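Cellulosomal scaffoldin (Bacteroides cellulosolvens, PDB 1TYJ) serves as a structural subunit of the cellulosome, where this type-II cohesin module probably recruits partner proteins by binding their dockerin modules. Local coordinates at residues A129-G134 / V162-I167. Sequence-based numbering, arbitrary orientation. Where two conformers were deposited one is given.
Sequences ATFENG and VQPGLI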
loop_
_atom_site.group_PDB
_atom_site.type_symbol
_atom_site.label_atom_id
_atom_site.label_comp_id
_atom_site.label_asym_id
_atom_site.label_seq_id
_atom_site.Cartn_x
_atom_site.Cartn_y
_atom_site.Cartn_z
ATOM N N ALA A 129 4.182 2.328 -9.442
ATOM C CA ALA A 129 2.737 2.221 -9.245
ATOM C C ALA A 129 2.191 3.612 -9.018
ATOM O O ALA A 129 2.963 4.550 -8.792
ATOM C CB ALA A 129 2.430 1.317 -8.034
ATOM N N THR A 130 0.868 3.725 -9.056
ATOM C CA THR A 130 0.188 4.960 -8.714
ATOM C C THR A 130 -0.967 4.699 -7.729
ATOM O O THR A 130 -1.661 3.689 -7.848
ATOM C CB THR A 130 -0.373 5.637 -10.013
ATOM O OG1 THR A 130 -1.342 4.796 -10.625
ATOM C CG2 THR A 130 0.752 5.937 -11.015
ATOM N N PHE A 131 -1.174 5.598 -6.765
ATOM C CA PHE A 131 -2.385 5.531 -5.970
ATOM C C PHE A 131 -3.473 6.292 -6.753
ATOM O O PHE A 131 -3.292 7.477 -7.077
ATOM C CB PHE A 131 -2.159 6.240 -4.634
ATOM C CG PHE A 131 -1.182 5.540 -3.721
ATOM C CD1 PHE A 131 0.168 5.878 -3.739
ATOM C CD2 PHE A 131 -1.631 4.608 -2.783
ATOM C CE1 PHE A 131 1.100 5.251 -2.851
ATOM C CE2 PHE A 131 -0.730 3.972 -1.879
ATOM C CZ PHE A 131 0.641 4.291 -1.918
ATOM N N GLU A 132 -4.597 5.648 -7.054
ATOM C CA GLU A 132 -5.638 6.326 -7.844
ATOM C C GLU A 132 -7.003 5.835 -7.429
ATOM O O GLU A 132 -7.172 4.646 -7.188
ATOM C CB GLU A 132 -5.477 5.980 -9.320
ATOM C CG GLU A 132 -4.329 6.605 -10.053
ATOM C CD GLU A 132 -4.359 6.244 -11.542
ATOM O OE1 GLU A 132 -5.474 6.293 -12.142
ATOM O OE2 GLU A 132 -3.281 5.904 -12.097
ATOM N N ASN A 133 -7.979 6.748 -7.388
ATOM C CA ASN A 133 -9.342 6.407 -7.013
ATOM C C ASN A 133 -9.822 5.299 -7.924
ATOM O O ASN A 133 -9.447 5.236 -9.111
ATOM C CB ASN A 133 -10.244 7.640 -7.165
ATOM C CG ASN A 133 -9.902 8.779 -6.163
ATOM O OD1 ASN A 133 -10.131 9.961 -6.441
ATOM N ND2 ASN A 133 -9.382 8.422 -5.009
ATOM N N GLY A 134 -10.652 4.412 -7.400
ATOM C CA GLY A 134 -11.270 3.417 -8.265
ATOM C C GLY A 134 -12.415 2.822 -7.508
ATOM O O GLY A 134 -13.283 3.548 -7.018
ATOM N N VAL A 162 1.965 11.106 -1.662
ATOM C CA VAL A 162 3.157 11.282 -2.495
ATOM C C VAL A 162 3.285 10.078 -3.412
ATOM O O VAL A 162 3.477 8.962 -2.953
ATOM C CB VAL A 162 4.417 11.467 -1.671
ATOM C CG1 VAL A 162 5.660 11.771 -2.600
ATOM C CG2 VAL A 162 4.197 12.614 -0.623
ATOM N N GLN A 163 3.148 10.297 -4.711
ATOM C CA GLN A 163 3.093 9.165 -5.666
ATOM C C GLN A 163 4.455 8.471 -5.759
ATOM O O GLN A 163 5.486 9.135 -5.673
ATOM C CB GLN A 163 2.643 9.689 -7.061
ATOM C CG GLN A 163 1.175 10.185 -7.125
ATOM C CD GLN A 163 0.147 9.058 -6.928
ATOM O OE1 GLN A 163 0.453 7.858 -7.135
ATOM N NE2 GLN A 163 -1.061 9.430 -6.524
ATOM N N PRO A 164 4.472 7.129 -5.929
ATOM C CA PRO A 164 5.741 6.423 -6.075
ATOM C C PRO A 164 6.630 6.909 -7.221
ATOM O O PRO A 164 6.147 7.483 -8.250
ATOM C CB PRO A 164 5.314 4.984 -6.353
ATOM C CG PRO A 164 3.950 4.858 -5.618
ATOM C CD PRO A 164 3.314 6.220 -5.932
ATOM N N GLY A 165 7.920 6.684 -7.041
ATOM C CA GLY A 165 8.884 7.015 -8.094
ATOM C C GLY A 165 9.058 5.941 -9.156
ATOM O O GLY A 165 8.257 4.983 -9.265
ATOM N N LEU A 166 10.092 6.147 -9.977
ATOM C CA LEU A 166 10.303 5.302 -11.139
ATOM C C LEU A 166 11.249 4.131 -10.893
ATOM O O LEU A 166 12.081 4.144 -9.975
ATOM C CB LEU A 166 10.898 6.149 -12.277
ATOM C CG LEU A 166 10.209 7.456 -12.655
ATOM C CD1 LEU A 166 10.742 7.921 -14.038
ATOM C CD2 LEU A 166 8.745 7.458 -12.648
ATOM N N ILE A 167 11.128 3.130 -11.757
ATOM C CA ILE A 167 12.114 2.075 -11.856
ATOM C C ILE A 167 12.678 2.102 -13.288
ATOM O O ILE A 167 12.036 2.605 -14.232
ATOM C CB ILE A 167 11.506 0.671 -11.519
ATOM C CG1 ILE A 167 10.302 0.358 -12.419
ATOM C CG2 ILE A 167 11.157 0.626 -10.013
ATOM C CD1 ILE A 167 9.842 -1.142 -12.392
HETATM O O HOH W 1 3.615 7.267 -9.442
#
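Gln163 grips the backbone of Phe131 with both ends of its amide, a worked example of how a side chain can take over backbone pairing where a neighbouring strand gives way to loop. Phe131 N donates to Gln163 OE1 at 2.8 Å, in the carbonyl plane and on a lone pair, while Gln163 NE2 returns a bond of 3.0 Å to Phe131 O. Neither bond is quite straight, at 151° each, and Phe131 O lies somewhat out of the amide plane. The Gln163 side chain is bent at its second torsion (chi2 -67°), which turns CD out of an extended course; Gln163 OE1 also rests 3.3 Å from Thr130 CA. Two bonds from one amide fix its rotation and tell its oxygen from its nitrogen.

In the cohesin beta-sandwich, strand 126-131 runs antiparallel to both strand 30-38 and strand 166-169. Ahead of strand 166-169 the chain is loop; Gly165 still bonds to Leu128 through the backbone, but at Phe131 the Gln163 amide bonds instead. A water takes part in the join, donating to Ala129 O and Pro164 O. Pro164 lays CB, CG and CD against Ala129 O, with CD at 3.3 Å.

The Phe131 side chain turns into the interior, its CG anti to the carbonyl carbon (chi1 -68°). There Phe131 CD1 and CE1 meet Pro164 CD, each at 3.9 Å, the two side chains crossing at about a right angle. The rings of Phe131 and Phe35 meet edge-to-face, and Val3, Thr5 and Ile22 of the facing sheet also touch Phe131. An alanine in place of Phe131 would probably leave Pro164 CD and Phe35 without their aromatic partner and open a gap between the sheets, although the backbone bonds to Gln163 could persist.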